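Local coordinates for protein oxaloacetate acetyl hydrolase (Cryphonectria parasitica, PDB 3LYE) that belongs to the phosphoenolpyruvate phosphomutase family of TIM-barrel proteins, forms an assembly of four chains and carries bound calcium ions, at residues E8-L20 and A82-D94. Residues are numbered along the deposited sequence; the frame is centred on the assembly and turned at random.
Sequences EPFSGAKKLRHLL and ANLDPFGPPLIAD. With CA (calcium ion), chain B; CA (calcium ion), chain D.
Gly-12, in the first turn of helix 12-22, brings its CA within 4.2 Å of Pro-90 CA, just before strand 91-94 of the barrel. Ahead of the helix, Phe-10 N donates to Pro-86 O (2.9 Å, 159° at the hydrogen). Pro-86 O also accepts from a water that in turn accepts from Ser-11 N and Lys-15 NZ. The type I turn Asp-85 to Gly-88 is braced by an Asx turn, Phe-87 N to Asp-85 OD2. Pro-9 CB sits off-centre over the Phe-87 ring, 4.2 Å from its centroid, in a CH-pi contact, while Pro-86 CB meets Phe-10 CE1 at 3.6 Å. Lys-15, extended beyond CG, reaches from the helix to the end of the turn, where NZ donates to Gly-88 O at 3.0 Å, tilted 30° from the carbonyl plane. Deeper in, Leu-16 sets CB on Pro-90 CB (3.9 Å); with CG anti to its backbone N (chi1 178°), it carries CD2 to Ile-92 CG1, crossing that side chain at about a right angle. Phe-87 O binds a calcium ion, whereas Asp-94, at the far end of the strand, binds another together with Asp-96. Polar bonds thus join the helix start to the turn, and apolar contacts join the helix to the strand.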
loop_
_atom_site.group_PDB
_atom_site.type_symbol
_atom_site.label_atom_id
_atom_site.label_comp_id
_atom_site.label_asym_id
_atom_site.label_seq_id
_atom_site.Cartn_x
_atom_site.Cartn_y
_atom_site.Cartn_z
ATOM N N GLU A 8 6.835 18.654 19.742
ATOM C CA GLU A 8 7.290 17.598 20.622
ATOM C C GLU A 8 6.959 16.237 19.983
ATOM O O GLU A 8 7.849 15.457 19.864
ATOM C CB GLU A 8 6.800 17.739 22.051
ATOM C CG GLU A 8 7.623 16.972 23.067
ATOM C CD GLU A 8 8.586 17.861 23.864
ATOM O OE1 GLU A 8 9.315 17.312 24.721
ATOM O OE2 GLU A 8 8.619 19.100 23.649
ATOM N N PRO A 9 5.691 15.924 19.604
ATOM C CA PRO A 9 5.525 14.614 18.976
ATOM C C PRO A 9 6.149 14.640 17.555
ATOM O O PRO A 9 6.290 15.698 16.963
ATOM C CB PRO A 9 4.001 14.440 18.845
ATOM C CG PRO A 9 3.401 15.704 19.185
ATOM C CD PRO A 9 4.420 16.635 19.758
ATOM N N PHE A 10 6.511 13.474 17.031
ATOM C CA PHE A 10 7.073 13.341 15.681
ATOM C C PHE A 10 8.320 14.154 15.478
ATOM O O PHE A 10 8.599 14.649 14.373
ATOM C CB PHE A 10 5.988 13.745 14.676
ATOM C CG PHE A 10 4.637 13.163 14.990
ATOM C CD1 PHE A 10 4.493 11.813 15.125
ATOM C CD2 PHE A 10 3.515 13.958 15.138
ATOM C CE1 PHE A 10 3.277 11.256 15.394
ATOM C CE2 PHE A 10 2.293 13.380 15.429
ATOM C CZ PHE A 10 2.194 12.042 15.570
ATOM N N SER A 11 9.110 14.267 16.547
ATOM C CA SER A 11 10.338 15.058 16.504
ATOM C C SER A 11 11.636 14.272 16.519
ATOM O O SER A 11 12.660 14.755 16.975
ATOM C CB SER A 11 10.334 16.115 17.602
ATOM O OG SER A 11 10.382 15.523 18.891
ATOM N N GLY A 12 11.618 13.078 15.969
ATOM C CA GLY A 12 12.808 12.269 15.949
ATOM C C GLY A 12 14.018 12.906 15.338
ATOM O O GLY A 12 15.129 12.754 15.859
ATOM N N ALA A 13 13.842 13.643 14.250
ATOM C CA ALA A 13 15.010 14.271 13.630
ATOM C C ALA A 13 15.682 15.249 14.603
ATOM O O ALA A 13 16.897 15.280 14.743
ATOM C CB ALA A 13 14.653 14.962 12.350
ATOM N N LYS A 14 14.872 16.079 15.226
ATOM C CA LYS A 14 15.373 17.047 16.196
ATOM C C LYS A 14 16.066 16.299 17.349
ATOM O O LYS A 14 17.152 16.686 17.821
ATOM C CB LYS A 14 14.257 17.981 16.696
ATOM C CG LYS A 14 14.751 19.143 17.508
ATOM C CD LYS A 14 13.635 19.874 18.206
ATOM C CE LYS A 14 14.217 20.793 19.264
ATOM N NZ LYS A 14 13.250 21.125 20.345
ATOM N N LYS A 15 15.480 15.200 17.806
ATOM C CA LYS A 15 16.082 14.440 18.893
ATOM C C LYS A 15 17.413 13.817 18.533
ATOM O O LYS A 15 18.348 13.814 19.332
ATOM C CB LYS A 15 15.155 13.342 19.350
ATOM C CG LYS A 15 13.936 13.817 19.985
ATOM C CD LYS A 15 12.999 12.633 20.205
ATOM C CE LYS A 15 11.785 13.081 20.902
ATOM N NZ LYS A 15 10.951 11.934 21.312
ATOM N N LEU A 16 17.504 13.252 17.346
ATOM C CA LEU A 16 18.745 12.635 16.930
ATOM C C LEU A 16 19.819 13.709 16.739
ATOM O O LEU A 16 20.967 13.539 17.115
ATOM C CB LEU A 16 18.549 11.869 15.632
ATOM C CG LEU A 16 19.793 11.215 15.075
ATOM C CD1 LEU A 16 20.374 10.178 16.028
ATOM C CD2 LEU A 16 19.483 10.607 13.709
ATOM N N ARG A 17 19.425 14.827 16.162
ATOM C CA ARG A 17 20.377 15.910 15.932
ATOM C C ARG A 17 20.895 16.407 17.281
ATOM O O ARG A 17 22.071 16.738 17.391
ATOM C CB ARG A 17 19.769 17.038 15.116
ATOM C CG ARG A 17 20.796 18.105 14.863
ATOM C CD ARG A 17 20.456 18.949 13.728
ATOM N NE ARG A 17 20.396 18.210 12.482
ATOM C CZ ARG A 17 21.413 18.021 11.647
ATOM N NH1 ARG A 17 22.633 18.458 11.936
ATOM N NH2 ARG A 17 21.196 17.370 10.514
ATOM N N HIS A 18 20.035 16.456 18.299
ATOM C CA HIS A 18 20.466 16.896 19.627
ATOM C C HIS A 18 21.531 15.915 20.169
ATOM O O HIS A 18 22.572 16.316 20.711
ATOM C CB HIS A 18 19.290 16.971 20.599
ATOM C CG HIS A 18 19.715 17.163 22.015
ATOM N ND1 HIS A 18 20.117 18.386 22.498
ATOM C CD2 HIS A 18 19.867 16.284 23.032
ATOM C CE1 HIS A 18 20.473 18.262 23.763
ATOM N NE2 HIS A 18 20.332 16.996 24.112
ATOM N N LEU A 19 21.271 14.617 20.036
ATOM C CA LEU A 19 22.241 13.644 20.521
ATOM C C LEU A 19 23.560 13.818 19.809
ATOM O O LEU A 19 24.619 13.734 20.421
ATOM C CB LEU A 19 21.754 12.213 20.305
ATOM C CG LEU A 19 20.601 11.777 21.202
ATOM C CD1 LEU A 19 20.075 10.407 20.811
ATOM C CD2 LEU A 19 21.055 11.747 22.646
ATOM N N LEU A 20 23.504 14.055 18.507
ATOM C CA LEU A 20 24.719 14.218 17.727
ATOM C C LEU A 20 25.529 15.480 17.993
ATOM O O LEU A 20 26.755 15.435 18.126
ATOM C CB LEU A 20 24.348 14.208 16.241
ATOM C CG LEU A 20 25.441 14.169 15.172
ATOM C CD1 LEU A 20 26.235 12.874 15.281
ATOM C CD2 LEU A 20 24.880 14.311 13.763
ATOM N N ALA A 82 8.758 4.434 12.983
ATOM C CA ALA A 82 9.067 5.684 13.641
ATOM C C ALA A 82 7.975 6.259 14.473
ATOM O O ALA A 82 8.255 6.989 15.421
ATOM C CB ALA A 82 9.445 6.720 12.573
ATOM N N ASN A 83 6.739 5.899 14.153
ATOM C CA ASN A 83 5.576 6.465 14.819
ATOM C C ASN A 83 4.816 5.608 15.793
ATOM O O ASN A 83 3.746 5.990 16.255
ATOM C CB ASN A 83 4.676 7.094 13.734
ATOM C CG ASN A 83 5.430 8.111 12.901
ATOM O OD1 ASN A 83 5.792 7.878 11.699
ATOM N ND2 ASN A 83 5.757 9.212 13.529
ATOM N N LEU A 84 5.377 4.460 16.102
ATOM C CA LEU A 84 4.755 3.561 17.070
ATOM C C LEU A 84 4.495 4.362 18.356
ATOM O O LEU A 84 3.466 4.178 18.999
ATOM C CB LEU A 84 5.588 2.319 17.295
ATOM C CG LEU A 84 5.671 1.387 16.103
ATOM C CD1 LEU A 84 6.634 0.260 16.391
ATOM C CD2 LEU A 84 4.278 0.874 15.716
ATOM N N ASP A 85 5.457 5.203 18.731
ATOM C CA ASP A 85 5.321 6.074 19.867
ATOM C C ASP A 85 5.640 7.487 19.315
ATOM O O ASP A 85 6.771 7.765 18.938
ATOM C CB ASP A 85 6.257 5.675 20.996
ATOM C CG ASP A 85 6.222 6.649 22.165
ATOM O OD1 ASP A 85 6.975 6.398 23.134
ATOM O OD2 ASP A 85 5.457 7.644 22.133
ATOM N N PRO A 86 4.635 8.374 19.225
ATOM C CA PRO A 86 4.921 9.730 18.720
ATOM C C PRO A 86 5.992 10.463 19.534
ATOM O O PRO A 86 6.584 11.425 19.050
ATOM C CB PRO A 86 3.576 10.446 18.886
ATOM C CG PRO A 86 2.551 9.336 18.831
ATOM C CD PRO A 86 3.197 8.175 19.495
ATOM N N PHE A 87 6.214 10.025 20.768
ATOM C CA PHE A 87 7.197 10.653 21.644
ATOM C C PHE A 87 8.376 9.743 21.904
ATOM O O PHE A 87 9.153 9.997 22.814
ATOM C CB PHE A 87 6.511 10.961 22.967
ATOM C CG PHE A 87 5.323 11.863 22.814
ATOM C CD1 PHE A 87 5.483 13.235 22.736
ATOM C CD2 PHE A 87 4.047 11.330 22.696
ATOM C CE1 PHE A 87 4.396 14.054 22.572
ATOM C CE2 PHE A 87 2.948 12.165 22.543
ATOM C CZ PHE A 87 3.131 13.511 22.473
ATOM N N GLY A 88 8.556 8.747 21.046
ATOM C CA GLY A 88 9.619 7.787 21.207
ATOM C C GLY A 88 10.963 8.081 20.599
ATOM O O GLY A 88 11.254 9.201 20.219
ATOM N N PRO A 89 11.813 7.059 20.546
ATOM C CA PRO A 89 13.165 7.225 20.027
ATOM C C PRO A 89 13.278 7.468 18.550
ATOM O O PRO A 89 12.466 6.963 17.794
ATOM C CB PRO A 89 13.836 5.897 20.376
ATOM C CG PRO A 89 12.775 4.910 20.447
ATOM C CD PRO A 89 11.537 5.664 20.931
ATOM N N PRO A 90 14.285 8.269 18.146
ATOM C CA PRO A 90 14.478 8.527 16.734
ATOM C C PRO A 90 14.830 7.256 15.953
ATOM O O PRO A 90 15.461 6.320 16.465
ATOM C CB PRO A 90 15.701 9.485 16.705
ATOM C CG PRO A 90 16.320 9.364 17.998
ATOM C CD PRO A 90 15.253 9.007 18.979
ATOM N N LEU A 91 14.433 7.265 14.688
ATOM C CA LEU A 91 14.689 6.208 13.766
ATOM C C LEU A 91 15.619 6.624 12.600
ATOM O O LEU A 91 15.359 7.632 11.939
ATOM C CB LEU A 91 13.362 5.742 13.083
ATOM C CG LEU A 91 13.541 4.559 12.109
ATOM C CD1 LEU A 91 14.020 3.283 12.800
ATOM C CD2 LEU A 91 12.253 4.336 11.305
ATOM N N ILE A 92 16.733 5.905 12.447
ATOM C CA ILE A 92 17.619 6.082 11.313
ATOM C C ILE A 92 17.178 4.954 10.354
ATOM O O ILE A 92 17.057 3.799 10.806
ATOM C CB ILE A 92 19.090 5.914 11.641
ATOM C CG1 ILE A 92 19.529 7.056 12.553
ATOM C CG2 ILE A 92 19.926 5.894 10.345
ATOM C CD1 ILE A 92 20.930 6.902 13.097
ATOM N N ALA A 93 16.945 5.248 9.072
ATOM C CA ALA A 93 16.542 4.243 8.119
ATOM C C ALA A 93 17.439 4.197 6.910
ATOM O O ALA A 93 17.971 5.207 6.474
ATOM C CB ALA A 93 15.127 4.502 7.639
ATOM N N ASP A 94 17.653 2.989 6.408
ATOM C CA ASP A 94 18.391 2.820 5.181
ATOM C C ASP A 94 17.578 3.487 4.065
ATOM O O ASP A 94 16.339 3.374 4.075
ATOM C CB ASP A 94 18.427 1.302 4.893
ATOM C CG ASP A 94 19.279 0.888 3.711
ATOM O OD1 ASP A 94 19.829 1.754 2.998
ATOM O OD2 ASP A 94 19.396 -0.361 3.524
HETATM CA CA CA B . 20.572 -1.455 1.612
HETATM CA CA CA D . 10.135 10.601 25.066
HETATM O O HOH W 1 9.214 12.236 18.675
HETATM O O HOH W 2 21.973 0.377 2.157
HETATM O O HOH W 3 22.090 -1.293 -0.323
HETATM O O HOH W 4 18.755 -2.902 1.557
HETATM O O HOH W 5 21.648 -3.634 0.909
HETATM O O HOH W 6 21.295 -1.993 3.390
#